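Local coordinates for protein putative thioesterase II (Thermobifida fusca, PDB 3BBJ) that probably hydrolyses acyl-CoA thioesters, using two hot-dog domains joined in one chain, at residues 9-14 with 38-43; 20-25 with 50-55; 79-84 with 89-94; 177-182 with 186-191. All coordinates share one frame; numbering follows the deposited sequence.

Overall arrangement
Interactions 1 and 2 both use helix 38-51 of the N-terminal hot-dog domain. Interaction 1 is buried near the helix start and joins one tyrosine bond to close methyl packing; interaction 2, at the other end, is partly open and rests on a tyrosine-carboxylate bond. Interaction 3 lies about 10 Å from interaction 2, centre to centre, and is mainly backbone hydrogen bonding in a hairpin at the subunit interface; H55 of interaction 2 probably bonds G84 there. Interaction 4 lies in the C-terminal domain, about 28 Å from interaction 3 between centres, where an aspartate holds a loop. Its only touch with the others is K189 against D9.

Interaction 1. Residues 9-14 with 38-43; sequences DSATEV and GGYLMT
Y40 carries its ring anti to the backbone N (chi1 171°) toward the end of helix 7-11, while T12, with chi1 61° placing OG1 between the backbone N and the carbonyl carbon, has its CG2 beside the backbone N, where it meets Y40 and T43. The phenol makes the polar contact: Y40 OH donates to A11 O at 2.5 Å, a short bond that takes the helix-end carbonyl at the ring edge. The donor sits above the carbonyl plane, 38° out of it, so neither lone-pair direction is followed. The same hydroxyl is bonded to D27 N, which makes tyrosine well suited here: one buried oxygen can serve two backbone groups while its ring fills apolar space. A11 CB lies 4.0 Å from Y40 CE1, and alanine is small enough to let the phenol come this close. This is the hot-dog fold, in which the long helix 38-51 is wrapped by an antiparallel sheet, and the short helix 7-11 packs beside its first turns. T12 CG2 approaches Y40 CE1 obliquely at 3.6 Å and presses on T43 CG2 at 3.5 Å, tighter than usual for two methyls. Both threonines keep their hydroxyls occupied by backbone: T43 OG1 donates to G39 O at 3.1 Å, one turn back, on the opposite face of that carbonyl from T43 N, whereas T12 OG1 bonds F8 O. The ring of Y40 also stacks on Y30.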
loop_
_atom_site.group_PDB
_atom_site.type_symbol
_atom_site.label_atom_id
_atom_site.label_comp_id
_atom_site.label_asym_id
_atom_site.label_seq_id
_atom_site.Cartn_x
_atom_site.Cartn_y
_atom_site.Cartn_z
ATOM N N ASP A 9 3.740 8.679 -24.633
ATOM C CA ASP A 9 5.202 8.903 -24.685
ATOM C C ASP A 9 5.522 10.406 -24.650
ATOM O O ASP A 9 6.392 10.853 -23.912
ATOM C CB ASP A 9 5.817 8.287 -25.947
ATOM C CG ASP A 9 5.904 6.764 -25.889
ATOM O OD1 ASP A 9 5.873 6.207 -24.766
ATOM O OD2 ASP A 9 6.024 6.127 -26.976
ATOM N N SER A 10 4.803 11.172 -25.458
ATOM C CA SER A 10 4.972 12.620 -25.511
ATOM C C SER A 10 4.468 13.302 -24.244
ATOM O O SER A 10 5.156 14.145 -23.656
ATOM C CB SER A 10 4.220 13.191 -26.725
ATOM O OG SER A 10 4.104 14.606 -26.656
ATOM N N ALA A 11 3.260 12.930 -23.837
ATOM C CA ALA A 11 2.611 13.503 -22.662
ATOM C C ALA A 11 3.354 13.305 -21.328
ATOM O O ALA A 11 3.205 14.113 -20.414
ATOM C CB ALA A 11 1.187 12.946 -22.532
ATOM N N THR A 12 4.135 12.237 -21.213
ATOM C CA THR A 12 4.768 11.888 -19.940
ATOM C C THR A 12 6.270 12.156 -19.863
ATOM O O THR A 12 6.907 11.795 -18.879
ATOM C CB THR A 12 4.504 10.380 -19.606
ATOM O OG1 THR A 12 5.077 9.538 -20.628
ATOM C CG2 THR A 12 3.002 10.109 -19.517
ATOM N N GLU A 13 6.856 12.773 -20.882
ATOM C CA GLU A 13 8.295 13.021 -20.853
ATOM C C GLU A 13 8.631 14.092 -19.829
ATOM O O GLU A 13 7.934 15.090 -19.726
ATOM C CB GLU A 13 8.836 13.425 -22.240
ATOM C CG GLU A 13 8.347 14.775 -22.770
ATOM C CD GLU A 13 9.193 15.315 -23.927
ATOM O OE1 GLU A 13 10.432 15.094 -23.935
ATOM O OE2 GLU A 13 8.607 15.991 -24.813
ATOM N N VAL A 14 9.703 13.867 -19.075
ATOM C CA VAL A 14 10.163 14.807 -18.054
ATOM C C VAL A 14 11.591 15.202 -18.397
ATOM O O VAL A 14 12.413 14.355 -18.755
ATOM C CB VAL A 14 10.063 14.197 -16.621
ATOM C CG1 VAL A 14 8.685 13.548 -16.416
ATOM C CG2 VAL A 14 11.164 13.181 -16.354
ATOM N N GLY A 38 -4.751 10.914 -11.421
ATOM C CA GLY A 38 -3.664 10.619 -10.502
ATOM C C GLY A 38 -2.583 9.725 -11.096
ATOM O O GLY A 38 -1.393 9.977 -10.907
ATOM N N GLY A 39 -2.993 8.689 -11.821
ATOM C CA GLY A 39 -2.059 7.768 -12.455
ATOM C C GLY A 39 -1.117 8.429 -13.444
ATOM O O GLY A 39 0.037 8.010 -13.603
ATOM N N TYR A 40 -1.610 9.456 -14.123
ATOM C CA TYR A 40 -0.783 10.209 -15.059
ATOM C C TYR A 40 0.335 10.954 -14.322
ATOM O O TYR A 40 1.468 10.980 -14.782
ATOM C CB TYR A 40 -1.661 11.164 -15.896
ATOM C CG TYR A 40 -0.871 12.150 -16.745
ATOM C CD1 TYR A 40 -0.128 11.726 -17.839
ATOM C CD2 TYR A 40 -0.868 13.509 -16.432
ATOM C CE1 TYR A 40 0.587 12.629 -18.593
ATOM C CE2 TYR A 40 -0.155 14.416 -17.182
ATOM C CZ TYR A 40 0.572 13.982 -18.261
ATOM O OH TYR A 40 1.268 14.916 -19.011
ATOM N N LEU A 41 0.008 11.532 -13.173
ATOM C CA LEU A 41 0.982 12.246 -12.351
ATOM C C LEU A 41 1.989 11.265 -11.736
ATOM O O LEU A 41 3.153 11.617 -11.491
ATOM C CB LEU A 41 0.288 13.027 -11.240
ATOM C CG LEU A 41 -0.873 13.966 -11.598
ATOM C CD1 LEU A 41 -1.321 14.653 -10.343
ATOM C CD2 LEU A 41 -0.505 15.016 -12.663
HETATM N N MSE A 42 1.537 10.032 -11.484
HETATM C CA MSE A 42 2.434 8.977 -11.004
HETATM C C MSE A 42 3.485 8.591 -12.048
HETATM O O MSE A 42 4.659 8.423 -11.725
HETATM C CB MSE A 42 1.631 7.759 -10.555
HETATM C CG MSE A 42 1.039 7.947 -9.129
HETATM SE SE MSE A 42 -0.370 6.711 -8.628
HETATM C CE MSE A 42 0.345 5.100 -9.433
ATOM N N THR A 43 3.043 8.486 -13.294
ATOM C CA THR A 43 3.859 8.099 -14.429
ATOM C C THR A 43 5.032 9.058 -14.602
ATOM O O THR A 43 6.176 8.647 -14.840
ATOM C CB THR A 43 2.982 8.084 -15.717
ATOM O OG1 THR A 43 2.056 6.981 -15.658
ATOM C CG2 THR A 43 3.829 7.954 -16.947
#

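Interaction 2. Residues 20-25 with 50-55; sequences NRYAVE and LAESDH
A tyrosine-carboxylate hydrogen bond, backed by a small apolar touch, joins strand 21-26 to the end of helix 38-51 and the residue that follows it, near the edge of the N-terminal hot-dog domain. Y22 OH donates to E52 OE2 at 2.6 Å, with the carboxylate oxygen in the plane of the ring and at its edge. E52 OE2 uses its anti lone pair, the one turned away from OE1. The tyrosine and the glutamate run antiparallel to one another where they overlap, and the ring and carboxylate planes stand 82° apart. E52 gets there by bending at chi2 (-73°), which folds the chain back toward the tyrosine; a glutamate is long and flexible enough to make this bend. Beside the bond, A51 CB lies 3.3 Å from Y22 OH and 3.9 Å from Y22 CZ, an alanine methyl small enough to tuck in beside the phenol. A phenylalanine in place of Y22 would probably keep the ring packing but leave E52 OE2 without its donor, freeing the carboxylate to turn. Past the helix, S53 OG accepts from H55 N at 3.0 Å, an ST turn that bends the chain toward strand 57-65, and the same hydroxyl bonds T108 OG1. The Y22 side chain also touches V14 and R16 of strand 14-18, the backbone of Y22 pairs with I76 of strand 72-82, and E52 packs on T78 of that same strand.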
loop_
_atom_site.group_PDB
_atom_site.type_symbol
_atom_site.label_atom_id
_atom_site.label_comp_id
_atom_site.label_asym_id
_atom_site.label_seq_id
_atom_site.Cartn_x
_atom_site.Cartn_y
_atom_site.Cartn_z
ATOM N N ASN A 20 18.603 17.294 -9.207
ATOM C CA ASN A 20 17.412 16.878 -8.460
ATOM C C ASN A 20 16.165 17.686 -8.849
ATOM O O ASN A 20 15.234 17.831 -8.039
ATOM C CB ASN A 20 17.661 16.983 -6.956
ATOM C CG ASN A 20 18.905 16.237 -6.520
ATOM O OD1 ASN A 20 19.032 15.026 -6.749
ATOM N ND2 ASN A 20 19.829 16.954 -5.879
ATOM N N ARG A 21 16.151 18.182 -10.091
ATOM C CA ARG A 21 15.094 19.071 -10.582
ATOM C C ARG A 21 14.712 18.788 -12.037
ATOM O O ARG A 21 15.572 18.723 -12.931
ATOM C CB ARG A 21 15.504 20.540 -10.416
ATOM C CG ARG A 21 15.277 21.090 -9.019
ATOM C CD ARG A 21 13.790 21.386 -8.763
ATOM N N TYR A 22 13.405 18.631 -12.256
ATOM C CA TYR A 22 12.865 18.278 -13.560
ATOM C C TYR A 22 11.671 19.133 -13.893
ATOM O O TYR A 22 11.029 19.681 -13.006
ATOM C CB TYR A 22 12.459 16.802 -13.571
ATOM C CG TYR A 22 13.618 15.838 -13.433
ATOM C CD1 TYR A 22 14.205 15.586 -12.198
ATOM C CD2 TYR A 22 14.108 15.163 -14.533
ATOM C CE1 TYR A 22 15.272 14.693 -12.071
ATOM C CE2 TYR A 22 15.158 14.263 -14.416
ATOM C CZ TYR A 22 15.739 14.035 -13.193
ATOM O OH TYR A 22 16.798 13.145 -13.117
ATOM N N ALA A 23 11.399 19.265 -15.185
ATOM C CA ALA A 23 10.250 20.012 -15.678
ATOM C C ALA A 23 9.354 19.057 -16.449
ATOM O O ALA A 23 9.838 18.129 -17.104
ATOM C CB ALA A 23 10.696 21.164 -16.579
ATOM N N VAL A 24 8.050 19.289 -16.366
ATOM C CA VAL A 24 7.074 18.461 -17.050
ATOM C C VAL A 24 5.899 19.343 -17.511
ATOM O O VAL A 24 5.613 20.372 -16.902
ATOM C CB VAL A 24 6.606 17.312 -16.092
ATOM C CG1 VAL A 24 5.741 17.864 -14.956
ATOM C CG2 VAL A 24 5.866 16.230 -16.843
ATOM N N GLU A 25 5.256 18.949 -18.606
ATOM C CA GLU A 25 4.022 19.594 -19.096
ATOM C C GLU A 25 2.833 18.660 -18.910
ATOM O O GLU A 25 2.772 17.594 -19.516
ATOM C CB GLU A 25 4.138 19.973 -20.591
ATOM C CG GLU A 25 4.340 21.469 -20.854
ATOM C CD GLU A 25 3.036 22.261 -20.795
ATOM O OE1 GLU A 25 1.977 21.736 -21.217
ATOM O OE2 GLU A 25 3.071 23.422 -20.338
ATOM N N LEU A 50 13.431 7.120 -11.584
ATOM C CA LEU A 50 14.325 6.174 -12.251
ATOM C C LEU A 50 15.484 6.886 -12.951
ATOM O O LEU A 50 16.528 6.285 -13.183
ATOM C CB LEU A 50 13.549 5.329 -13.267
ATOM C CG LEU A 50 12.426 4.452 -12.714
ATOM C CD1 LEU A 50 11.599 3.875 -13.857
ATOM C CD2 LEU A 50 13.016 3.369 -11.864
ATOM N N ALA A 51 15.285 8.154 -13.313
ATOM C CA ALA A 51 16.357 8.966 -13.885
ATOM C C ALA A 51 17.448 9.186 -12.834
ATOM O O ALA A 51 18.635 9.295 -13.166
ATOM C CB ALA A 51 15.825 10.301 -14.388
ATOM N N GLU A 52 17.045 9.222 -11.568
ATOM C CA GLU A 52 17.970 9.443 -10.454
ATOM C C GLU A 52 18.555 8.163 -9.867
ATOM O O GLU A 52 19.354 8.224 -8.934
ATOM C CB GLU A 52 17.253 10.230 -9.352
ATOM C CG GLU A 52 16.862 11.650 -9.785
ATOM C CD GLU A 52 18.057 12.598 -9.881
ATOM O OE1 GLU A 52 18.786 12.731 -8.872
ATOM O OE2 GLU A 52 18.258 13.213 -10.958
ATOM N N SER A 53 18.190 7.017 -10.432
ATOM C CA SER A 53 18.534 5.734 -9.851
ATOM C C SER A 53 19.444 4.901 -10.727
ATOM O O SER A 53 19.405 4.990 -11.959
ATOM C CB SER A 53 17.254 4.934 -9.595
ATOM O OG SER A 53 17.536 3.624 -9.130
ATOM N N ASP A 54 20.222 4.054 -10.052
ATOM C CA ASP A 54 21.130 3.104 -10.691
ATOM C C ASP A 54 20.424 1.781 -11.013
ATOM O O ASP A 54 20.996 0.903 -11.639
ATOM C CB ASP A 54 22.395 2.872 -9.827
ATOM C CG ASP A 54 22.109 2.856 -8.314
ATOM O OD1 ASP A 54 20.953 3.073 -7.900
ATOM O OD2 ASP A 54 23.053 2.642 -7.530
ATOM N N HIS A 55 19.172 1.648 -10.593
ATOM C CA HIS A 55 18.383 0.461 -10.877
ATOM C C HIS A 55 17.288 0.792 -11.877
ATOM O O HIS A 55 16.855 1.944 -11.987
ATOM C CB HIS A 55 17.799 -0.086 -9.591
ATOM C CG HIS A 55 18.835 -0.418 -8.567
ATOM N ND1 HIS A 55 19.717 -1.463 -8.715
ATOM C CD2 HIS A 55 19.128 0.158 -7.379
ATOM C CE1 HIS A 55 20.512 -1.516 -7.661
ATOM N NE2 HIS A 55 20.175 -0.542 -6.833
#

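Interaction 3. Residues 79-84 with 89-94; sequences RVLKRG and TVQTTL
A classic beta bulge interrupts the antiparallel hairpin of strands 72-82 and 88-96, where L81 and K82 together face the single residue T89. L81 N donates to T89 O at 2.6 Å, and K82 N adds a weak bond to the same oxygen at 3.4 Å. T89 N returns a bond to K82 O at 2.8 Å, which restores regular pairing beyond the bulge. Before the bulge along strand 72-82, R79 and Q91 form a hydrogen-bonded pair, with Q91 N to R79 O at 2.6 Å and R79 N to Q91 O at 2.7 Å; the latter is more bent, with an N-H...O angle of 134°. Between them V80 and V90 make a non-hydrogen-bonded pair, their branched chains suiting an extended backbone, and V90 packs on A49 of helix 38-51. R79, K82, T89 and Q91 project from the other face. There R79 and Q91 run side by side, both with CG anti to the backbone N (chi1 -166° and 179°). L81, displaced by the bulge, crosses over Q91 with its CD1 3.9 Å from Q91 NE2. This face meets the second subunit: L81, K82 and T89 touch its H66, and Q91 touches Q91 of that subunit. The hairpin is held chiefly by its backbone bonds, while L81, K82, T89 and Q91 also pack against the second subunit.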
loop_
_atom_site.group_PDB
_atom_site.type_symbol
_atom_site.label_atom_id
_atom_site.label_comp_id
_atom_site.label_asym_id
_atom_site.label_seq_id
_atom_site.Cartn_x
_atom_site.Cartn_y
_atom_site.Cartn_z
ATOM N N ARG A 79 14.969 13.358 -4.637
ATOM C CA ARG A 79 15.914 13.132 -3.540
ATOM C C ARG A 79 16.132 11.640 -3.301
ATOM O O ARG A 79 15.182 10.905 -3.063
ATOM C CB ARG A 79 15.382 13.796 -2.279
ATOM C CG ARG A 79 16.389 13.926 -1.182
ATOM C CD ARG A 79 15.943 14.966 -0.179
ATOM N NE ARG A 79 16.698 14.871 1.063
ATOM C CZ ARG A 79 16.299 14.235 2.164
ATOM N NH1 ARG A 79 15.121 13.615 2.225
ATOM N NH2 ARG A 79 17.093 14.226 3.226
ATOM N N VAL A 80 17.380 11.195 -3.395
ATOM C CA VAL A 80 17.724 9.791 -3.180
ATOM C C VAL A 80 17.797 9.640 -1.685
ATOM O O VAL A 80 18.490 10.402 -1.016
ATOM C CB VAL A 80 19.097 9.395 -3.825
ATOM C CG1 VAL A 80 19.371 7.897 -3.645
ATOM C CG2 VAL A 80 19.132 9.778 -5.313
ATOM N N LEU A 81 17.052 8.692 -1.149
ATOM C CA LEU A 81 17.028 8.488 0.303
ATOM C C LEU A 81 18.046 7.443 0.741
ATOM O O LEU A 81 18.570 7.512 1.849
ATOM C CB LEU A 81 15.630 8.082 0.770
ATOM C CG LEU A 81 14.514 9.110 0.544
ATOM C CD1 LEU A 81 13.164 8.545 1.051
ATOM C CD2 LEU A 81 14.858 10.457 1.214
ATOM N N LYS A 82 18.311 6.475 -0.129
ATOM C CA LYS A 82 19.198 5.378 0.193
ATOM C C LYS A 82 19.583 4.703 -1.111
ATOM O O LYS A 82 18.732 4.441 -1.959
ATOM C CB LYS A 82 18.495 4.364 1.114
ATOM C CG LYS A 82 19.428 3.571 2.077
ATOM C CD LYS A 82 20.439 2.730 1.375
ATOM C CE LYS A 82 20.940 1.592 2.259
ATOM N NZ LYS A 82 21.606 0.554 1.425
ATOM N N ARG A 83 20.869 4.423 -1.253
ATOM C CA ARG A 83 21.412 3.788 -2.433
ATOM C C ARG A 83 21.940 2.423 -2.011
ATOM O O ARG A 83 22.565 2.298 -0.975
ATOM C CB ARG A 83 22.538 4.670 -2.974
ATOM C CG ARG A 83 22.836 4.497 -4.437
ATOM C CD ARG A 83 23.923 5.477 -4.883
ATOM N NE ARG A 83 23.680 6.854 -4.417
ATOM C CZ ARG A 83 23.150 7.842 -5.141
ATOM N NH1 ARG A 83 22.778 7.655 -6.413
ATOM N NH2 ARG A 83 23.002 9.046 -4.583
ATOM N N GLY A 84 21.685 1.393 -2.797
ATOM C CA GLY A 84 22.101 0.056 -2.411
ATOM C C GLY A 84 22.355 -0.839 -3.594
ATOM O O GLY A 84 21.965 -0.529 -4.711
ATOM N N THR A 89 16.289 3.920 -3.114
ATOM C CA THR A 89 15.031 4.580 -2.820
ATOM C C THR A 89 15.087 6.091 -3.054
ATOM O O THR A 89 15.939 6.783 -2.487
ATOM C CB THR A 89 14.611 4.224 -1.397
ATOM O OG1 THR A 89 14.487 2.802 -1.342
ATOM C CG2 THR A 89 13.261 4.864 -1.014
ATOM N N VAL A 90 14.165 6.564 -3.898
ATOM C CA VAL A 90 14.081 7.956 -4.335
ATOM C C VAL A 90 12.736 8.608 -3.952
ATOM O O VAL A 90 11.658 8.046 -4.153
ATOM C CB VAL A 90 14.292 8.073 -5.906
ATOM C CG1 VAL A 90 14.384 9.557 -6.375
ATOM C CG2 VAL A 90 15.537 7.293 -6.353
ATOM N N GLN A 91 12.824 9.800 -3.376
ATOM C CA GLN A 91 11.663 10.630 -3.083
ATOM C C GLN A 91 11.526 11.658 -4.210
ATOM O O GLN A 91 12.516 12.279 -4.647
ATOM C CB GLN A 91 11.853 11.309 -1.737
ATOM C CG GLN A 91 10.762 12.225 -1.256
ATOM C CD GLN A 91 11.045 12.698 0.171
ATOM O OE1 GLN A 91 11.376 13.866 0.402
ATOM N NE2 GLN A 91 10.978 11.771 1.127
ATOM N N THR A 92 10.300 11.806 -4.697
ATOM C CA THR A 92 10.016 12.692 -5.813
ATOM C C THR A 92 8.708 13.421 -5.508
ATOM O O THR A 92 7.707 12.795 -5.105
ATOM C CB THR A 92 9.943 11.896 -7.141
ATOM O OG1 THR A 92 9.600 12.769 -8.226
ATOM C CG2 THR A 92 8.926 10.748 -7.051
ATOM N N THR A 93 8.741 14.748 -5.648
ATOM C CA THR A 93 7.590 15.591 -5.339
ATOM C C THR A 93 7.241 16.510 -6.524
ATOM O O THR A 93 8.124 17.137 -7.137
ATOM C CB THR A 93 7.870 16.434 -4.089
ATOM O OG1 THR A 93 8.376 15.588 -3.044
ATOM C CG2 THR A 93 6.600 17.170 -3.610
ATOM N N LEU A 94 5.940 16.586 -6.830
ATOM C CA LEU A 94 5.440 17.410 -7.933
ATOM C C LEU A 94 4.878 18.722 -7.415
ATOM O O LEU A 94 4.072 18.730 -6.480
ATOM C CB LEU A 94 4.356 16.675 -8.706
ATOM C CG LEU A 94 3.740 17.392 -9.899
ATOM C CD1 LEU A 94 4.809 17.665 -10.964
ATOM C CD2 LEU A 94 2.593 16.547 -10.470
#

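Interaction 4. Residues 177-182 with 186-191; sequences YVDLSA and GSAKDP
The carboxylate of D179 meets the hydroxyl of S187 across the turn that follows strand 173-180. D179 has its CG opposite the backbone N (chi1 -154°), which swings both oxygens toward the loop. S187 OG donates to D179 OD2 at 2.7 Å through the syn lone pair of OD2. D179 OD1 is shared: it takes a nearly straight but weak bond from A188 N at 3.3 Å, and a bond from L180 N at 2.8 Å, met on the anti side and 27° out of the carboxylate plane. Three donors thus fix the rotation of a buried carboxylate, and the short aspartate chain keeps it close to its own strand. A leucine at D179 would probably leave S187 OG, A188 N and L180 N without this acceptor and let this part of the loop drift from the strand. L180 works differently: its CD1 lies alongside A188, 3.7 Å from A188 CB, an apolar touch that F194 of helix 191-198 extends to both residues. Nearer the tip of the turn, G186 N donates to S181 O at 3.1 Å and only weakly to A182 O, and a water donates to S181 O and G186 O, tying the turn's two sides together. G186 has phi 85°, a conformation readily taken by a residue with no side chain. The segment belongs to the C-terminal hot-dog domain, where a compact loop, tied to its preceding strand by an aspartate, leads into helix 191-198, with D190 at its N-cap position.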
loop_
_atom_site.group_PDB
_atom_site.type_symbol
_atom_site.label_atom_id
_atom_site.label_comp_id
_atom_site.label_asym_id
_atom_site.label_seq_id
_atom_site.Cartn_x
_atom_site.Cartn_y
_atom_site.Cartn_z
ATOM N N TYR A 177 -9.830 -5.955 -19.602
ATOM C CA TYR A 177 -8.537 -5.606 -20.161
ATOM C C TYR A 177 -8.399 -4.093 -20.291
ATOM O O TYR A 177 -9.377 -3.389 -20.547
ATOM C CB TYR A 177 -8.370 -6.307 -21.518
ATOM C CG TYR A 177 -8.519 -7.803 -21.390
ATOM C CD1 TYR A 177 -9.782 -8.375 -21.273
ATOM C CD2 TYR A 177 -7.405 -8.639 -21.333
ATOM C CE1 TYR A 177 -9.948 -9.729 -21.118
ATOM C CE2 TYR A 177 -7.552 -10.014 -21.174
ATOM C CZ TYR A 177 -8.830 -10.553 -21.073
ATOM O OH TYR A 177 -9.005 -11.907 -20.922
ATOM N N VAL A 178 -7.182 -3.608 -20.098
ATOM C CA VAL A 178 -6.885 -2.188 -20.209
ATOM C C VAL A 178 -5.575 -1.969 -20.924
ATOM O O VAL A 178 -4.645 -2.781 -20.810
ATOM C CB VAL A 178 -6.787 -1.522 -18.835
ATOM C CG1 VAL A 178 -5.672 -2.202 -17.925
ATOM C CG2 VAL A 178 -6.569 -0.030 -18.999
ATOM N N ASP A 179 -5.509 -0.867 -21.666
ATOM C CA ASP A 179 -4.303 -0.466 -22.395
ATOM C C ASP A 179 -4.477 0.989 -22.799
ATOM O O ASP A 179 -5.577 1.540 -22.673
ATOM C CB ASP A 179 -4.135 -1.342 -23.650
ATOM C CG ASP A 179 -2.670 -1.454 -24.121
ATOM O OD1 ASP A 179 -1.810 -0.629 -23.715
ATOM O OD2 ASP A 179 -2.390 -2.395 -24.902
ATOM N N LEU A 180 -3.405 1.613 -23.258
ATOM C CA LEU A 180 -3.487 2.931 -23.890
ATOM C C LEU A 180 -4.417 2.846 -25.113
ATOM O O LEU A 180 -4.516 1.808 -25.757
ATOM C CB LEU A 180 -2.097 3.407 -24.330
ATOM C CG LEU A 180 -1.073 3.670 -23.213
ATOM C CD1 LEU A 180 0.301 3.976 -23.793
ATOM C CD2 LEU A 180 -1.564 4.814 -22.340
ATOM N N SER A 181 -5.101 3.940 -25.427
ATOM C CA SER A 181 -6.094 3.918 -26.492
ATOM C C SER A 181 -5.490 3.770 -27.915
ATOM O O SER A 181 -4.375 4.241 -28.218
ATOM C CB SER A 181 -6.972 5.179 -26.417
ATOM O OG SER A 181 -6.262 6.352 -26.837
ATOM N N ALA A 182 -6.264 3.108 -28.770
ATOM C CA ALA A 182 -5.961 2.978 -30.187
ATOM C C ALA A 182 -5.844 4.384 -30.764
ATOM O O ALA A 182 -4.880 4.696 -31.456
ATOM C CB ALA A 182 -7.064 2.180 -30.887
ATOM N N GLY A 186 -2.142 3.311 -30.086
ATOM C CA GLY A 186 -2.045 1.872 -29.849
ATOM C C GLY A 186 -1.406 1.518 -28.511
ATOM O O GLY A 186 -1.085 2.394 -27.687
ATOM N N SER A 187 -1.197 0.216 -28.318
ATOM C CA SER A 187 -0.612 -0.333 -27.092
ATOM C C SER A 187 0.679 0.347 -26.657
ATOM O O SER A 187 1.490 0.756 -27.471
ATOM C CB SER A 187 -0.316 -1.828 -27.260
ATOM O OG SER A 187 0.085 -2.402 -26.030
ATOM N N ALA A 188 0.862 0.436 -25.345
ATOM C CA ALA A 188 2.069 0.991 -24.743
ATOM C C ALA A 188 3.344 0.373 -25.327
ATOM O O ALA A 188 3.477 -0.862 -25.406
ATOM C CB ALA A 188 2.044 0.744 -23.219
ATOM N N LYS A 189 4.291 1.223 -25.723
ATOM C CA LYS A 189 5.608 0.730 -26.165
ATOM C C LYS A 189 6.400 0.173 -24.980
ATOM O O LYS A 189 6.985 -0.917 -25.067
ATOM C CB LYS A 189 6.442 1.815 -26.873
ATOM C CG LYS A 189 6.683 1.543 -28.351
ATOM C CD LYS A 189 5.456 1.750 -29.247
ATOM C CE LYS A 189 5.367 3.174 -29.799
ATOM N NZ LYS A 189 4.473 3.210 -30.994
ATOM N N ASP A 190 6.425 0.936 -23.886
ATOM C CA ASP A 190 7.061 0.497 -22.654
ATOM C C ASP A 190 6.003 0.259 -21.560
ATOM O O ASP A 190 5.621 1.185 -20.832
ATOM C CB ASP A 190 8.111 1.502 -22.177
ATOM C CG ASP A 190 8.840 1.029 -20.915
ATOM O OD1 ASP A 190 8.967 -0.209 -20.716
ATOM O OD2 ASP A 190 9.284 1.894 -20.120
ATOM N N PRO A 191 5.535 -0.993 -21.433
ATOM C CA PRO A 191 4.543 -1.368 -20.431
ATOM C C PRO A 191 4.848 -0.867 -19.021
ATOM O O PRO A 191 3.943 -0.460 -18.297
ATOM C CB PRO A 191 4.613 -2.905 -20.424
ATOM C CG PRO A 191 5.108 -3.281 -21.728
ATOM C CD PRO A 191 5.941 -2.147 -22.256
HETATM O O HOH W 1 -1.843 5.183 -27.257
#